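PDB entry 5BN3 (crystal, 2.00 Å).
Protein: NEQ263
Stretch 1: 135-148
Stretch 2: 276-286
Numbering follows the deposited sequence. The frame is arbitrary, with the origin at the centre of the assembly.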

# COMPACT_ATOMS: atom_id res chain seq x y z
N PRO B 135 -10.14 18.51 -10.29
CA PRO B 135 -9.44 17.47 -11.05
C PRO B 135 -8.54 18.15 -12.07
O PRO B 135 -8.83 19.29 -12.45
CB PRO B 135 -10.58 16.75 -11.78
CG PRO B 135 -11.82 17.07 -11.00
CD PRO B 135 -11.60 18.45 -10.46
N PRO B 136 -7.46 17.48 -12.50
CA PRO B 136 -6.63 18.07 -13.56
C PRO B 136 -7.46 18.37 -14.81
O PRO B 136 -8.32 17.56 -15.17
CB PRO B 136 -5.63 16.96 -13.87
CG PRO B 136 -5.52 16.20 -12.59
CD PRO B 136 -6.90 16.22 -11.99
N GLY B 137 -7.22 19.51 -15.45
CA GLY B 137 -7.89 19.83 -16.70
C GLY B 137 -9.17 20.65 -16.62
O GLY B 137 -9.59 21.23 -17.62
N LEU B 138 -9.78 20.70 -15.44
CA LEU B 138 -11.06 21.40 -15.28
C LEU B 138 -10.86 22.91 -15.10
O LEU B 138 -9.82 23.35 -14.60
CB LEU B 138 -11.86 20.78 -14.13
CG LEU B 138 -12.87 19.71 -14.58
CD1 LEU B 138 -12.17 18.53 -15.24
CD2 LEU B 138 -13.73 19.23 -13.42
N PRO B 139 -11.86 23.71 -15.52
CA PRO B 139 -11.72 25.18 -15.55
C PRO B 139 -11.74 25.85 -14.17
O PRO B 139 -12.58 26.73 -13.94
CB PRO B 139 -12.94 25.63 -16.36
CG PRO B 139 -13.95 24.57 -16.11
CD PRO B 139 -13.18 23.29 -16.03
N MET B 140 -10.82 25.47 -13.30
CA MET B 140 -10.71 26.08 -11.98
C MET B 140 -10.29 27.55 -12.07
O MET B 140 -10.71 28.37 -11.26
CB MET B 140 -9.70 25.28 -11.14
CG MET B 140 -9.32 25.90 -9.81
SD MET B 140 -8.24 24.82 -8.85
CE MET B 140 -6.93 24.51 -10.04
N GLU B 141 -9.47 27.86 -13.07
CA GLU B 141 -8.99 29.23 -13.25
C GLU B 141 -10.11 30.18 -13.65
O GLU B 141 -10.21 31.28 -13.12
CB GLU B 141 -7.86 29.27 -14.28
CG GLU B 141 -6.66 28.39 -13.95
CD GLU B 141 -6.82 26.96 -14.42
OE1 GLU B 141 -7.86 26.64 -15.04
OE2 GLU B 141 -5.90 26.15 -14.18
N ARG B 142 -10.95 29.75 -14.59
CA ARG B 142 -12.10 30.54 -15.00
C ARG B 142 -13.03 30.82 -13.82
O ARG B 142 -13.55 31.92 -13.68
CB ARG B 142 -12.88 29.85 -16.13
CG ARG B 142 -12.13 29.82 -17.45
CD ARG B 142 -13.06 30.02 -18.64
NE ARG B 142 -13.98 28.90 -18.84
CZ ARG B 142 -13.71 27.83 -19.57
NH1 ARG B 142 -12.54 27.72 -20.19
NH2 ARG B 142 -14.61 26.86 -19.70
N LEU B 143 -13.23 29.81 -12.97
CA LEU B 143 -14.11 29.97 -11.81
C LEU B 143 -13.58 31.02 -10.84
O LEU B 143 -14.34 31.85 -10.35
CB LEU B 143 -14.30 28.63 -11.09
CG LEU B 143 -15.18 28.70 -9.84
CD1 LEU B 143 -16.58 29.19 -10.20
CD2 LEU B 143 -15.26 27.36 -9.14
N ALA B 144 -12.28 30.98 -10.57
CA ALA B 144 -11.66 31.93 -9.66
C ALA B 144 -11.75 33.35 -10.20
O ALA B 144 -11.99 34.30 -9.44
CB ALA B 144 -10.21 31.57 -9.43
N LEU B 145 -11.53 33.50 -11.50
CA LEU B 145 -11.59 34.80 -12.16
C LEU B 145 -13.00 35.37 -12.18
O LEU B 145 -13.19 36.57 -12.00
CB LEU B 145 -11.04 34.70 -13.59
CG LEU B 145 -9.53 34.55 -13.71
CD1 LEU B 145 -9.10 34.34 -15.15
CD2 LEU B 145 -8.86 35.77 -13.13
N GLN B 146 -13.99 34.51 -12.40
CA GLN B 146 -15.38 34.95 -12.40
C GLN B 146 -15.80 35.40 -11.00
O GLN B 146 -16.57 36.35 -10.84
CB GLN B 146 -16.31 33.83 -12.92
CG GLN B 146 -17.77 34.27 -13.05
CD GLN B 146 -18.63 33.24 -13.75
OE1 GLN B 146 -18.18 32.14 -14.08
NE2 GLN B 146 -19.90 33.59 -13.98
N ILE B 147 -15.27 34.72 -9.98
CA ILE B 147 -15.52 35.12 -8.60
C ILE B 147 -14.85 36.46 -8.30
O ILE B 147 -15.49 37.38 -7.79
CB ILE B 147 -15.00 34.05 -7.61
CG1 ILE B 147 -15.92 32.83 -7.61
CG2 ILE B 147 -14.92 34.62 -6.20
CD1 ILE B 147 -15.37 31.65 -6.83
N ALA B 148 -13.57 36.56 -8.62
CA ALA B 148 -12.80 37.79 -8.39
C ALA B 148 -13.43 39.00 -9.08
O ALA B 148 -13.42 40.11 -8.53
CB ALA B 148 -11.37 37.60 -8.83
N LEU B 276 -9.71 34.76 1.52
CA LEU B 276 -8.66 33.93 0.95
C LEU B 276 -9.23 32.75 0.17
O LEU B 276 -10.03 31.98 0.70
CB LEU B 276 -7.72 33.44 2.05
CG LEU B 276 -6.58 32.50 1.67
CD1 LEU B 276 -5.70 33.15 0.63
CD2 LEU B 276 -5.76 32.13 2.89
N ILE B 277 -8.81 32.61 -1.08
CA ILE B 277 -9.24 31.49 -1.91
C ILE B 277 -8.03 30.73 -2.45
O ILE B 277 -7.47 31.08 -3.49
CB ILE B 277 -10.14 31.96 -3.08
CG1 ILE B 277 -11.35 32.72 -2.54
CG2 ILE B 277 -10.60 30.77 -3.91
CD1 ILE B 277 -12.28 33.25 -3.61
N PRO B 278 -7.61 29.68 -1.73
CA PRO B 278 -6.52 28.81 -2.20
C PRO B 278 -7.07 27.84 -3.24
O PRO B 278 -8.16 27.31 -3.05
CB PRO B 278 -6.12 28.03 -0.94
CG PRO B 278 -6.83 28.69 0.21
CD PRO B 278 -8.06 29.30 -0.38
N MET B 279 -6.33 27.63 -4.32
CA MET B 279 -6.77 26.70 -5.35
C MET B 279 -5.78 25.56 -5.45
O MET B 279 -4.57 25.77 -5.37
CB MET B 279 -6.87 27.42 -6.70
CG MET B 279 -7.96 28.48 -6.76
SD MET B 279 -7.84 29.42 -8.30
CE MET B 279 -6.61 30.63 -7.84
N LEU B 280 -6.30 24.34 -5.62
CA LEU B 280 -5.42 23.19 -5.79
C LEU B 280 -5.98 22.15 -6.77
O LEU B 280 -7.19 22.02 -6.94
CB LEU B 280 -5.08 22.54 -4.44
CG LEU B 280 -6.20 22.00 -3.55
CD1 LEU B 280 -6.55 20.56 -3.89
CD2 LEU B 280 -5.79 22.10 -2.08
N THR B 281 -5.06 21.43 -7.41
CA THR B 281 -5.42 20.30 -8.24
C THR B 281 -5.37 19.06 -7.37
O THR B 281 -4.37 18.82 -6.69
CB THR B 281 -4.42 20.15 -9.41
OG1 THR B 281 -4.46 21.32 -10.23
CG2 THR B 281 -4.78 18.93 -10.25
N MET B 282 -6.45 18.29 -7.36
CA MET B 282 -6.46 17.00 -6.66
C MET B 282 -5.79 15.99 -7.58
O MET B 282 -6.40 15.58 -8.57
CB MET B 282 -7.90 16.56 -6.37
CG MET B 282 -8.71 17.53 -5.53
SD MET B 282 -10.38 16.94 -5.16
CE MET B 282 -11.21 17.24 -6.73
N PRO B 283 -4.55 15.58 -7.25
CA PRO B 283 -3.69 14.76 -8.11
C PRO B 283 -4.44 13.75 -9.00
O PRO B 283 -4.76 14.11 -10.14
CB PRO B 283 -2.76 14.07 -7.11
CG PRO B 283 -2.56 15.14 -6.06
CD PRO B 283 -3.92 15.82 -5.93
N GLY B 284 -4.75 12.55 -8.52
CA GLY B 284 -5.48 11.57 -9.34
C GLY B 284 -6.99 11.78 -9.30
O GLY B 284 -7.74 10.80 -9.31
N ASN B 285 -7.43 13.03 -9.25
CA ASN B 285 -8.83 13.35 -8.95
C ASN B 285 -9.27 12.63 -7.67
O ASN B 285 -10.38 12.11 -7.58
CB ASN B 285 -9.75 13.02 -10.13
CG ASN B 285 -11.14 13.60 -9.97
OD1 ASN B 285 -11.35 14.53 -9.19
ND2 ASN B 285 -12.10 13.05 -10.70
N ASP B 286 -8.37 12.62 -6.69
CA ASP B 286 -8.60 11.93 -5.43
C ASP B 286 -8.61 12.95 -4.29
O ASP B 286 -7.58 13.50 -3.92
CB ASP B 286 -7.50 10.89 -5.20
CG ASP B 286 -7.79 9.96 -4.03
OD1 ASP B 286 -8.73 10.24 -3.26
OD2 ASP B 286 -7.06 8.96 -3.88

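The contact joins a helix, 140-148, to a strand, 276-281, running nearly antiparallel to it at 170°, with their axes 10.1 Å apart at closest approach. No hydrogen bond crosses between the two stretches, so the fit rests on shape and apolar packing.

On the helix, the side chains of Met140, Ala144 and Ile147 start toward the strand, a spacing of four and then three residues that keeps one face turned to the same partner. The strand answers with alternate residues, Ile277 and Met279, while Pro278 between them lies out of reach. Because the directions oppose, the later helix residue meets the earlier strand residue.

The central fit pairs a small residue with a long one. Ala144 carries only a methyl group, and the extended Met279 side chain (chi1 m, chi2 t) brings its sulfur against it: Ala144 CB lies 3.4 Å from Met279 SD. Met140 reverses the roles. With chi1 and chi2 both t, it reaches out from the first turn of the helix and sets its sulfur over the base of the Met279 side chain, Met140 SD to Met279 CB being 3.6 Å. The same sulfur approaches the strand backbone, with Met140 SD 3.5 Å from Leu280 O. Leu280 itself points away, so at this position the strand offers its carbonyl rather than its side chain. Beyond the sulfur, Met140 CE comes to 4.0 Å from Thr281 OG1, a hydroxyl already hydrogen-bonded elsewhere in the structure. Farther along the helix, the branched side chains of Ile147 and Ile277 meet through methyl groups, CG2 of Ile147 lying 3.9 Å from CD1 of Ile277.

Before the helix, two rigid proline rings take over. Pro136 fits among the Thr281 methyl and two backbone carbonyls: its CG is 3.7 Å from Thr281 CG2 and 3.3 Å from Pro283 O, and its CD is 3.5 Å from Met282 O. That last carbonyl also accepts a hydrogen bond from Asn285 N, at 2.8 Å from Met282 O, which closes the local bend. Pro135 is touched by two side-chain ends that come nearer than their sideways CA-to-CB bonds suggest: Pro135 CD is 3.9 Å from Met282 CE, and Pro135 CG is 3.2 Å from Asn285 OD1.

The prolines also begin a type II turn from Pro135 to Leu138. Gly137 suits its place there, since at its backbone angles a CB would jam against the preceding carbonyl oxygen; the other stretch imposes no such limit.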